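Local coordinates for protein type II restriction enzyme BsoBI (PDB 1DC1) that recognises the double-stranded sequence 5'-CYCGRG-3' as a homodimer and cleaves it after the first C, leaving 5'-phosphates, at residues Ala71-Gly77 with Arg117-Gln122; Pro59-Leu63 with Ile99-Glu104; Arg38-Tyr42 with Ser125-Met130. All blocks are in the same frame, centred on the assembly; numbering follows the deposited sequence.

Contact 1: residues Ala71-Gly77 with Arg117-Gln122. With nucleotides of chain B.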
loop_
_atom_site.group_PDB
_atom_site.type_symbol
_atom_site.label_atom_id
_atom_site.label_comp_id
_atom_site.label_asym_id
_atom_site.label_seq_id
_atom_site.Cartn_x
_atom_site.Cartn_y
_atom_site.Cartn_z
ATOM N N ALA D 71 -24.031 9.362 1.246
ATOM C CA ALA D 71 -23.087 10.491 1.250
ATOM C C ALA D 71 -22.844 10.920 2.721
ATOM O O ALA D 71 -21.714 11.195 3.126
ATOM C CB ALA D 71 -23.658 11.659 0.442
ATOM N N LEU D 72 -23.916 10.983 3.526
ATOM C CA LEU D 72 -23.795 11.336 4.940
ATOM C C LEU D 72 -22.911 10.298 5.663
ATOM O O LEU D 72 -22.044 10.678 6.476
ATOM C CB LEU D 72 -25.157 11.381 5.673
ATOM C CG LEU D 72 -26.222 12.416 5.352
ATOM C CD1 LEU D 72 -27.351 12.266 6.420
ATOM C CD2 LEU D 72 -25.634 13.813 5.386
ATOM N N LEU D 73 -23.123 9.012 5.380
ATOM C CA LEU D 73 -22.305 7.984 6.018
ATOM C C LEU D 73 -20.856 8.191 5.583
ATOM O O LEU D 73 -19.951 8.146 6.435
ATOM C CB LEU D 73 -22.742 6.570 5.650
ATOM C CG LEU D 73 -21.926 5.372 6.213
ATOM C CD1 LEU D 73 -21.944 5.359 7.774
ATOM C CD2 LEU D 73 -22.508 4.069 5.644
ATOM N N TYR D 74 -20.620 8.454 4.297
ATOM C CA TYR D 74 -19.260 8.659 3.858
ATOM C C TYR D 74 -18.612 9.873 4.521
ATOM O O TYR D 74 -17.473 9.787 4.999
ATOM C CB TYR D 74 -19.193 8.785 2.328
ATOM C CG TYR D 74 -17.874 8.228 1.780
ATOM C CD1 TYR D 74 -16.675 8.966 1.900
ATOM C CD2 TYR D 74 -17.801 6.936 1.227
ATOM C CE1 TYR D 74 -15.420 8.423 1.488
ATOM C CE2 TYR D 74 -16.575 6.397 0.816
ATOM C CZ TYR D 74 -15.394 7.163 0.964
ATOM O OH TYR D 74 -14.186 6.644 0.637
ATOM N N ALA D 75 -19.335 10.993 4.550
ATOM C CA ALA D 75 -18.855 12.236 5.169
ATOM C C ALA D 75 -18.590 12.079 6.668
ATOM O O ALA D 75 -17.809 12.852 7.229
ATOM C CB ALA D 75 -19.855 13.393 4.927
ATOM N N SER D 76 -19.232 11.085 7.297
ATOM C CA SER D 76 -19.081 10.802 8.718
ATOM C C SER D 76 -17.789 10.050 9.012
ATOM O O SER D 76 -17.509 9.722 10.155
ATOM C CB SER D 76 -20.311 10.052 9.267
ATOM O OG SER D 76 -20.164 8.645 9.203
ATOM N N GLY D 77 -16.979 9.797 7.987
ATOM C CA GLY D 77 -15.700 9.145 8.199
ATOM C C GLY D 77 -15.640 7.670 7.905
ATOM O O GLY D 77 -14.655 7.027 8.292
ATOM N N ARG D 117 -16.449 17.835 4.332
ATOM C CA ARG D 117 -16.109 16.531 4.901
ATOM C C ARG D 117 -16.328 15.420 3.912
ATOM O O ARG D 117 -15.529 14.489 3.832
ATOM C CB ARG D 117 -16.867 16.284 6.189
ATOM C CG ARG D 117 -16.161 17.051 7.299
ATOM C CD ARG D 117 -16.877 17.180 8.693
ATOM N NE ARG D 117 -15.921 17.867 9.583
ATOM C CZ ARG D 117 -14.914 17.262 10.211
ATOM N NH1 ARG D 117 -14.719 15.949 10.078
ATOM N NH2 ARG D 117 -14.056 17.989 10.900
ATOM N N TYR D 118 -17.403 15.527 3.142
ATOM C CA TYR D 118 -17.698 14.523 2.135
ATOM C C TYR D 118 -16.499 14.446 1.107
ATOM O O TYR D 118 -16.053 13.355 0.757
ATOM C CB TYR D 118 -19.029 14.899 1.474
ATOM C CG TYR D 118 -19.292 14.119 0.246
ATOM C CD1 TYR D 118 -19.806 12.829 0.323
ATOM C CD2 TYR D 118 -19.001 14.665 -1.023
ATOM C CE1 TYR D 118 -20.034 12.091 -0.849
ATOM C CE2 TYR D 118 -19.228 13.944 -2.171
ATOM C CZ TYR D 118 -19.744 12.675 -2.088
ATOM O OH TYR D 118 -20.025 12.013 -3.252
ATOM N N LEU D 119 -15.961 15.600 0.687
ATOM C CA LEU D 119 -14.837 15.663 -0.269
ATOM C C LEU D 119 -13.518 15.201 0.356
ATOM O O LEU D 119 -12.738 14.466 -0.251
ATOM C CB LEU D 119 -14.667 17.103 -0.818
ATOM C CG LEU D 119 -15.676 17.557 -1.901
ATOM C CD1 LEU D 119 -15.726 19.105 -1.994
ATOM C CD2 LEU D 119 -15.287 16.918 -3.251
ATOM N N LEU D 120 -13.245 15.679 1.555
ATOM C CA LEU D 120 -12.051 15.273 2.241
ATOM C C LEU D 120 -11.958 13.729 2.314
ATOM O O LEU D 120 -10.900 13.181 2.040
ATOM C CB LEU D 120 -12.043 15.849 3.662
ATOM C CG LEU D 120 -10.807 15.462 4.487
ATOM C CD1 LEU D 120 -9.604 16.178 3.821
ATOM C CD2 LEU D 120 -10.993 15.820 5.998
ATOM N N PHE D 121 -13.037 13.045 2.728
ATOM C CA PHE D 121 -12.990 11.578 2.814
ATOM C C PHE D 121 -13.061 10.918 1.416
ATOM O O PHE D 121 -12.409 9.904 1.174
ATOM C CB PHE D 121 -14.091 11.044 3.769
ATOM C CG PHE D 121 -13.917 11.494 5.217
ATOM C CD1 PHE D 121 -12.665 11.476 5.824
ATOM C CD2 PHE D 121 -14.962 12.037 5.907
ATOM C CE1 PHE D 121 -12.471 12.019 7.095
ATOM C CE2 PHE D 121 -14.778 12.573 7.165
ATOM C CZ PHE D 121 -13.543 12.574 7.763
ATOM N N GLN D 122 -13.812 11.507 0.488
ATOM C CA GLN D 122 -13.903 10.978 -0.887
ATOM C C GLN D 122 -12.510 11.063 -1.579
ATOM O O GLN D 122 -12.225 10.330 -2.504
ATOM C CB GLN D 122 -14.950 11.765 -1.688
ATOM C CG GLN D 122 -16.372 11.268 -1.449
ATOM C CD GLN D 122 -16.670 9.939 -2.154
ATOM O OE1 GLN D 122 -17.076 8.948 -1.533
ATOM N NE2 GLN D 122 -16.472 9.916 -3.457
ATOM P P DG B 10 -13.116 3.478 -0.417
ATOM O OP1 DG B 10 -14.352 4.278 -0.204
ATOM O OP2 DG B 10 -13.041 2.097 0.111
ATOM O "O5'" DG B 10 -12.740 3.570 -1.959
ATOM C "C5'" DG B 10 -13.101 2.569 -2.887
ATOM C "C4'" DG B 10 -12.065 2.514 -3.991
ATOM O "O4'" DG B 10 -10.769 2.269 -3.415
ATOM C "C3'" DG B 10 -12.318 1.341 -4.926
ATOM O "O3'" DG B 10 -13.018 1.798 -6.053
ATOM C "C2'" DG B 10 -10.941 0.865 -5.329
ATOM C "C1'" DG B 10 -10.107 1.204 -4.106
ATOM N N9 DG B 10 -9.943 0.099 -3.171
ATOM C C8 DG B 10 -10.370 0.066 -1.860
ATOM N N7 DG B 10 -9.992 -1.010 -1.229
ATOM C C5 DG B 10 -9.294 -1.744 -2.189
ATOM C C6 DG B 10 -8.617 -3.021 -2.085
ATOM O O6 DG B 10 -8.556 -3.785 -1.116
ATOM N N1 DG B 10 -7.997 -3.378 -3.294
ATOM C C2 DG B 10 -8.083 -2.649 -4.473
ATOM N N2 DG B 10 -7.462 -3.193 -5.565
ATOM N N3 DG B 10 -8.735 -1.479 -4.581
ATOM C C4 DG B 10 -9.288 -1.085 -3.403
HETATM O O HOH W 1 -12.684 7.378 2.961
HETATM O O HOH W 2 -16.609 13.694 9.805
#
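Tyr74 holds an unusual rotamer at this helix crossing: its chi1 of -148° lies between the standard wells, and chi2 of -76° turns the ring so that CE1 rests 3.7 Å from CB of Phe121 and 3.4 Å from the Phe121 carbonyl O, which meets the ring at its edge. Gln122, with chi1 and chi2 both m, brings its OE1 over one face of this ring, 3.5 Å from Tyr74 CD1. The phenol continues to the DNA: Tyr74 OH donates to OP1 of DG10 of chain B at 2.5 Å, and water 1 donates to that OH (2.9 Å) and to Phe121 O (3.1 Å). The side chain of DNA-interacting Lys81 lies about 7 Å from that of Tyr74.

The axes of the short segments 71-75 and 117-122, cut from helices 69-75 and 110-152, come within 8.5 Å at 70°, and the small Ala75 permits a CA-CA distance of 4.0 Å to Tyr118. Ala75 CB packs on Tyr118 CB at 3.9 Å, while Tyr118, in chi1 t, carries its ring to Ala71, with CE1 3.9 Å from Ala71 CB. Phe121, in chi1 m, sets CE2 3.0 Å from Ala75 O, at the ring edge. A Schellman motif ends helix 69-75: Gly77, at phi 100°, bonds through N to Tyr74 O (3.0 Å), and its CA sits 3.9 Å from the Phe121 ring centroid, 20° off the normal, a CH-pi contact. Arg117 leads away to Glu113 and to Ser39 of the second subunit; water 2 joins its NH1 to Ala75 O, at 3.0 Å from each.

Contact 2: residues Pro59-Leu63 with Ile99-Glu104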
loop_
_atom_site.group_PDB
_atom_site.type_symbol
_atom_site.label_atom_id
_atom_site.label_comp_id
_atom_site.label_asym_id
_atom_site.label_seq_id
_atom_site.Cartn_x
_atom_site.Cartn_y
_atom_site.Cartn_z
ATOM N N PRO D 59 -29.224 20.647 10.527
ATOM C CA PRO D 59 -28.495 19.383 10.386
ATOM C C PRO D 59 -29.383 18.172 10.600
ATOM O O PRO D 59 -29.287 17.213 9.852
ATOM C CB PRO D 59 -27.389 19.490 11.431
ATOM C CG PRO D 59 -27.145 20.946 11.551
ATOM C CD PRO D 59 -28.493 21.624 11.347
ATOM N N LYS D 60 -30.271 18.204 11.591
ATOM C CA LYS D 60 -31.104 17.028 11.841
ATOM C C LYS D 60 -32.033 16.757 10.714
ATOM O O LYS D 60 -32.458 15.628 10.509
ATOM C CB LYS D 60 -31.888 17.171 13.137
ATOM C CG LYS D 60 -31.042 16.763 14.312
ATOM C CD LYS D 60 -31.788 16.914 15.622
ATOM C CE LYS D 60 -30.930 17.575 16.716
ATOM N NZ LYS D 60 -31.389 18.982 17.105
ATOM N N ASP D 61 -32.340 17.796 9.950
ATOM C CA ASP D 61 -33.236 17.624 8.819
ATOM C C ASP D 61 -32.607 16.754 7.730
ATOM O O ASP D 61 -33.325 16.135 6.941
ATOM C CB ASP D 61 -33.622 18.990 8.233
ATOM C CG ASP D 61 -34.677 19.730 9.063
ATOM O OD1 ASP D 61 -35.402 19.077 9.858
ATOM O OD2 ASP D 61 -34.761 20.972 8.898
ATOM N N LEU D 62 -31.276 16.698 7.703
ATOM C CA LEU D 62 -30.542 15.908 6.697
ATOM C C LEU D 62 -30.896 14.415 6.811
ATOM O O LEU D 62 -30.813 13.679 5.821
ATOM C CB LEU D 62 -29.000 16.147 6.839
ATOM C CG LEU D 62 -28.454 17.602 6.688
ATOM C CD1 LEU D 62 -27.035 17.739 7.203
ATOM C CD2 LEU D 62 -28.525 18.006 5.219
ATOM N N LEU D 63 -31.307 14.000 8.009
ATOM C CA LEU D 63 -31.683 12.614 8.253
ATOM C C LEU D 63 -32.919 12.184 7.464
ATOM O O LEU D 63 -33.194 10.993 7.308
ATOM C CB LEU D 63 -31.952 12.429 9.726
ATOM C CG LEU D 63 -30.697 12.626 10.548
ATOM C CD1 LEU D 63 -30.987 12.617 12.057
ATOM C CD2 LEU D 63 -29.773 11.491 10.157
ATOM N N ILE D 99 -23.465 14.660 12.605
ATOM C CA ILE D 99 -24.412 15.731 12.899
ATOM C C ILE D 99 -24.093 16.434 14.238
ATOM O O ILE D 99 -23.981 17.650 14.269
ATOM C CB ILE D 99 -25.892 15.206 12.885
ATOM C CG1 ILE D 99 -26.323 14.901 11.451
ATOM C CG2 ILE D 99 -26.851 16.251 13.493
ATOM C CD1 ILE D 99 -27.611 14.137 11.369
ATOM N N GLU D 100 -23.879 15.671 15.313
ATOM C CA GLU D 100 -23.620 16.273 16.618
ATOM C C GLU D 100 -22.258 16.849 16.803
ATOM O O GLU D 100 -22.125 17.873 17.458
ATOM C CB GLU D 100 -23.870 15.256 17.738
ATOM C CG GLU D 100 -25.287 14.653 17.695
ATOM C CD GLU D 100 -25.514 13.575 18.746
ATOM O OE1 GLU D 100 -24.530 13.193 19.410
ATOM O OE2 GLU D 100 -26.664 13.107 18.900
ATOM N N ASN D 101 -21.248 16.219 16.214
ATOM C CA ASN D 101 -19.886 16.678 16.414
ATOM C C ASN D 101 -19.402 17.718 15.455
ATOM O O ASN D 101 -18.498 18.514 15.786
ATOM C CB ASN D 101 -18.901 15.506 16.369
ATOM C CG ASN D 101 -19.198 14.471 17.413
ATOM O OD1 ASN D 101 -19.653 14.822 18.504
ATOM N ND2 ASN D 101 -18.950 13.189 17.100
ATOM N N PHE D 102 -19.979 17.741 14.267
ATOM C CA PHE D 102 -19.502 18.702 13.276
ATOM C C PHE D 102 -20.535 19.653 12.644
ATOM O O PHE D 102 -20.298 20.867 12.538
ATOM C CB PHE D 102 -18.748 17.928 12.172
ATOM C CG PHE D 102 -17.600 17.126 12.708
ATOM C CD1 PHE D 102 -16.475 17.768 13.226
ATOM C CD2 PHE D 102 -17.620 15.747 12.680
ATOM C CE1 PHE D 102 -15.378 17.037 13.699
ATOM C CE2 PHE D 102 -16.514 15.013 13.157
ATOM C CZ PHE D 102 -15.396 15.654 13.662
ATOM N N LEU D 103 -21.680 19.119 12.261
ATOM C CA LEU D 103 -22.640 19.948 11.575
ATOM C C LEU D 103 -23.333 20.921 12.476
ATOM O O LEU D 103 -23.434 22.080 12.139
ATOM C CB LEU D 103 -23.633 19.088 10.783
ATOM C CG LEU D 103 -23.006 18.063 9.792
ATOM C CD1 LEU D 103 -24.080 17.445 8.911
ATOM C CD2 LEU D 103 -21.921 18.720 8.927
ATOM N N GLU D 104 -23.796 20.486 13.633
ATOM C CA GLU D 104 -24.457 21.440 14.526
ATOM C C GLU D 104 -23.448 22.508 14.947
ATOM O O GLU D 104 -23.729 23.696 14.933
ATOM C CB GLU D 104 -25.062 20.666 15.656
ATOM C CG GLU D 104 -25.891 19.580 15.064
ATOM C CD GLU D 104 -26.867 18.957 15.999
ATOM O OE1 GLU D 104 -26.453 18.592 17.117
ATOM O OE2 GLU D 104 -28.048 18.831 15.587
HETATM O O HOH W 3 -30.239 20.276 13.877
#
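Pro59 turns CB of its ring onto three side chains of segment 99-104: this CB lies 3.9 Å from Ile99 CG2, 3.8 Å from Leu103 CB and 3.9 Å from Glu104 CG. The nearest CA atoms of the two segments, those of Pro59 and Leu103, are 6.0 Å apart, close enough for direct apolar packing. Flanking leucines extend it. Leu62 CD1 meets Leu103 CD1 at 3.4 Å, and Leu63 CG meets Ile99 CD1 at 3.5 Å, so that Ile99 is touched by both Pro59 and Leu63.

Residues 59-63 coil with helical phi/psi, accompanied by bonds from i+3 to i, Leu62 N to Pro59 O at 3.0 Å and Leu63 N to Lys60 O at 3.2 Å. Pro59 and Leu62 point toward segment 99-104, whereas Leu63 leaves sideways and reaches Ile99 with its CG. Opposite them, helix 88-103 widens into a pi-type turn over 99-103, where Phe102 has phi -125°. The contact thus joins the connection between helices 21-53 and 69-75 to the last turns of helix 88-103, within the helical region of this PDDEXK-clan enzyme, about 15 Å at the nearest atom from the DNA. Helix 110-152 closes the inner side, where Phe110 touches Pro59 and Leu62.

The outer margin is polar. Lys60 NZ and Glu104 OE2 form a long salt bridge of 3.7 Å, while Lys60 CE lies 3.3 Å from the same Glu104 OE2. Water 3 gives a second bridge, accepting from Lys60 N at 3.1 Å and donating to Glu104 OE2, also at 3.1 Å.

Contact 3: residues Arg38-Tyr42 with Ser125-Met130. With nucleotides of chain B.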
loop_
_atom_site.group_PDB
_atom_site.type_symbol
_atom_site.label_atom_id
_atom_site.label_comp_id
_atom_site.label_asym_id
_atom_site.label_seq_id
_atom_site.Cartn_x
_atom_site.Cartn_y
_atom_site.Cartn_z
ATOM N N ARG D 38 -9.765 12.233 -13.825
ATOM C CA ARG D 38 -10.681 11.417 -12.996
ATOM C C ARG D 38 -11.423 12.170 -11.865
ATOM O O ARG D 38 -12.420 11.679 -11.315
ATOM C CB ARG D 38 -9.890 10.252 -12.373
ATOM C CG ARG D 38 -9.393 9.243 -13.385
ATOM C CD ARG D 38 -10.527 8.718 -14.271
ATOM N NE ARG D 38 -10.003 7.702 -15.163
ATOM C CZ ARG D 38 -10.739 6.827 -15.853
ATOM N NH1 ARG D 38 -12.066 6.839 -15.759
ATOM N NH2 ARG D 38 -10.141 5.917 -16.617
ATOM N N SER D 39 -10.905 13.348 -11.525
ATOM C CA SER D 39 -11.410 14.177 -10.433
ATOM C C SER D 39 -12.808 14.791 -10.609
ATOM O O SER D 39 -13.589 14.876 -9.644
ATOM C CB SER D 39 -10.370 15.274 -10.156
ATOM O OG SER D 39 -10.350 16.234 -11.185
ATOM N N THR D 40 -13.102 15.228 -11.837
ATOM C CA THR D 40 -14.367 15.883 -12.168
ATOM C C THR D 40 -15.644 15.190 -11.640
ATOM O O THR D 40 -16.471 15.867 -11.046
ATOM C CB THR D 40 -14.427 16.164 -13.714
ATOM O OG1 THR D 40 -13.258 16.901 -14.071
ATOM C CG2 THR D 40 -15.647 17.012 -14.095
ATOM N N PRO D 41 -15.837 13.861 -11.859
ATOM C CA PRO D 41 -17.061 13.273 -11.314
ATOM C C PRO D 41 -17.154 13.418 -9.794
ATOM O O PRO D 41 -18.276 13.462 -9.253
ATOM C CB PRO D 41 -16.966 11.813 -11.719
ATOM C CG PRO D 41 -16.073 11.800 -12.916
ATOM C CD PRO D 41 -15.064 12.845 -12.618
ATOM N N TYR D 42 -16.007 13.478 -9.098
ATOM C CA TYR D 42 -16.050 13.615 -7.627
ATOM C C TYR D 42 -16.529 14.999 -7.230
ATOM O O TYR D 42 -17.372 15.145 -6.324
ATOM C CB TYR D 42 -14.687 13.347 -6.992
ATOM C CG TYR D 42 -14.304 11.902 -7.097
ATOM C CD1 TYR D 42 -13.782 11.404 -8.291
ATOM C CD2 TYR D 42 -14.485 11.024 -6.022
ATOM C CE1 TYR D 42 -13.447 10.087 -8.430
ATOM C CE2 TYR D 42 -14.147 9.661 -6.139
ATOM C CZ TYR D 42 -13.626 9.219 -7.357
ATOM O OH TYR D 42 -13.212 7.931 -7.521
ATOM N N SER D 125 -10.961 7.873 -1.528
ATOM C CA SER D 125 -11.614 6.983 -2.514
ATOM C C SER D 125 -11.024 7.224 -3.918
ATOM O O SER D 125 -10.740 6.248 -4.629
ATOM C CB SER D 125 -13.135 7.216 -2.571
ATOM O OG SER D 125 -13.691 6.507 -3.657
ATOM N N LEU D 126 -10.863 8.504 -4.316
ATOM C CA LEU D 126 -10.262 8.830 -5.604
ATOM C C LEU D 126 -8.848 8.259 -5.621
ATOM O O LEU D 126 -8.472 7.666 -6.588
ATOM C CB LEU D 126 -10.233 10.346 -5.876
ATOM C CG LEU D 126 -9.399 10.763 -7.119
ATOM C CD1 LEU D 126 -9.956 10.182 -8.397
ATOM C CD2 LEU D 126 -9.323 12.253 -7.225
ATOM N N GLY D 127 -8.086 8.430 -4.538
ATOM C CA GLY D 127 -6.749 7.867 -4.431
ATOM C C GLY D 127 -6.758 6.363 -4.670
ATOM O O GLY D 127 -5.901 5.868 -5.407
ATOM N N GLY D 128 -7.727 5.651 -4.080
ATOM C CA GLY D 128 -7.868 4.216 -4.276
ATOM C C GLY D 128 -8.125 3.878 -5.733
ATOM O O GLY D 128 -7.498 2.970 -6.284
ATOM N N THR D 129 -9.025 4.618 -6.364
ATOM C CA THR D 129 -9.371 4.441 -7.760
ATOM C C THR D 129 -8.135 4.632 -8.655
ATOM O O THR D 129 -7.869 3.822 -9.562
ATOM C CB THR D 129 -10.452 5.440 -8.117
ATOM O OG1 THR D 129 -11.713 4.875 -7.729
ATOM C CG2 THR D 129 -10.436 5.790 -9.601
ATOM N N MET D 130 -7.369 5.680 -8.381
ATOM C CA MET D 130 -6.162 6.006 -9.147
ATOM C C MET D 130 -5.103 4.879 -9.053
ATOM O O MET D 130 -4.439 4.573 -10.028
ATOM C CB MET D 130 -5.589 7.331 -8.641
ATOM C CG MET D 130 -6.278 8.589 -9.186
ATOM S SD MET D 130 -6.435 8.539 -11.004
ATOM C CE MET D 130 -4.777 8.326 -11.522
ATOM P P DG B 10 -13.116 3.478 -0.417
ATOM O OP1 DG B 10 -14.352 4.278 -0.204
ATOM O OP2 DG B 10 -13.041 2.097 0.111
ATOM O "O5'" DG B 10 -12.740 3.570 -1.959
ATOM C "C5'" DG B 10 -13.101 2.569 -2.887
ATOM C "C4'" DG B 10 -12.065 2.514 -3.991
ATOM O "O4'" DG B 10 -10.769 2.269 -3.415
ATOM C "C3'" DG B 10 -12.318 1.341 -4.926
ATOM O "O3'" DG B 10 -13.018 1.798 -6.053
ATOM C "C2'" DG B 10 -10.941 0.865 -5.329
ATOM C "C1'" DG B 10 -10.107 1.204 -4.106
ATOM N N9 DG B 10 -9.943 0.099 -3.171
ATOM C C8 DG B 10 -10.370 0.066 -1.860
ATOM N N7 DG B 10 -9.992 -1.010 -1.229
ATOM C C5 DG B 10 -9.294 -1.744 -2.189
ATOM C C6 DG B 10 -8.617 -3.021 -2.085
ATOM O O6 DG B 10 -8.556 -3.785 -1.116
ATOM N N1 DG B 10 -7.997 -3.378 -3.294
ATOM C C2 DG B 10 -8.083 -2.649 -4.473
ATOM N N2 DG B 10 -7.462 -3.193 -5.565
ATOM N N3 DG B 10 -8.735 -1.479 -4.581
ATOM C C4 DG B 10 -9.288 -1.085 -3.403
ATOM P P DA B 9 -9.759 2.879 4.607
ATOM O OP1 DA B 9 -9.219 3.976 5.455
ATOM O OP2 DA B 9 -10.798 1.985 5.187
ATOM O "O5'" DA B 9 -10.285 3.428 3.187
ATOM C "C5'" DA B 9 -9.962 4.763 2.680
ATOM C "C4'" DA B 9 -9.735 4.721 1.187
ATOM O "O4'" DA B 9 -8.403 4.285 0.855
ATOM C "C3'" DA B 9 -10.638 3.787 0.396
ATOM O "O3'" DA B 9 -11.944 4.351 0.241
ATOM C "C2'" DA B 9 -9.859 3.602 -0.900
ATOM C "C1'" DA B 9 -8.412 3.623 -0.409
ATOM N N9 DA B 9 -7.888 2.271 -0.202
ATOM C C8 DA B 9 -8.062 1.455 0.903
ATOM N N7 DA B 9 -7.489 0.285 0.784
ATOM C C5 DA B 9 -6.888 0.323 -0.470
ATOM C C6 DA B 9 -6.113 -0.615 -1.191
ATOM N N6 DA B 9 -5.775 -1.821 -0.745
ATOM N N1 DA B 9 -5.687 -0.253 -2.408
ATOM C C2 DA B 9 -6.004 0.959 -2.884
ATOM N N3 DA B 9 -6.708 1.916 -2.315
ATOM C C4 DA B 9 -7.127 1.538 -1.092
#
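A glycine in mid-helix, Gly128, lets the backbone of segment 125-130 press directly on DNA while its other side packs on protein. Gly128 CA approaches N3 of DA9 of chain B to 3.2 Å and O4' of DG10 of chain B to 3.6 Å; a CB on residue 128 would clash with that O4', so the close fit depends on the bare backbone. N3 lies on the minor-groove edge of adenine, which is consistent with the helix lying against the minor groove. Ser125 adds an OG 3.5 Å from O5' of DG10 of chain B.

Segment 38-42 packs on the same helix away from the DNA. The axes of the two short segments run at 149°, roughly antiparallel, 10.8 Å apart. Such a separation needs a large filler, and Tyr42 supplies it: Leu126 CB stands over its ring, 4.0 Å from the centroid and 15° off the normal, as a CH-pi contact, and Leu126 CD1 comes 3.5 Å from Tyr42 CE1. Ser125 OG sits at the ring's edge, 4.0 Å from Tyr42 CE2. Further along, Arg38 CG touches Met130 SD at 3.9 Å, while the charged end of Arg38 turns to Glu34. Helix 21-53 is kinked here, where Pro41 has no N-H to give to the preceding turn. The second subunit covers part of this layer, its Leu120 and Phe121 packing on Tyr42 and Leu126.

The one polar link between the segments is a weak hydrogen bond between Thr129 OG1 and Tyr42 OH, 3.4 Å, which implies that adhesion rests mainly on apolar and CH-pi packing around the Tyr42 ring.

In the fold
Contacts 1 and 3 are buried and share helix 110-152, touching where Tyr74 OH meets Ser125 CB at 3.4 Å and Gln122 NE2 meets Tyr42 CD2 at 3.4 Å. Both reach the DNA, but differently: contact 1 by a hydrogen bond to a phosphate, contact 3 by glycine backbone against a base and sugar. They also meet across the dimer, since Arg117 of one subunit hydrogen-bonds to Ser39 of the second subunit. Contact 2 is only partly buried and lies away from the DNA; aliphatic packing there is edged by a long salt bridge. It joins contact 1 through Phe102, whose CE1 is 3.2 Å from Arg117 NH2, but does not touch contact 3.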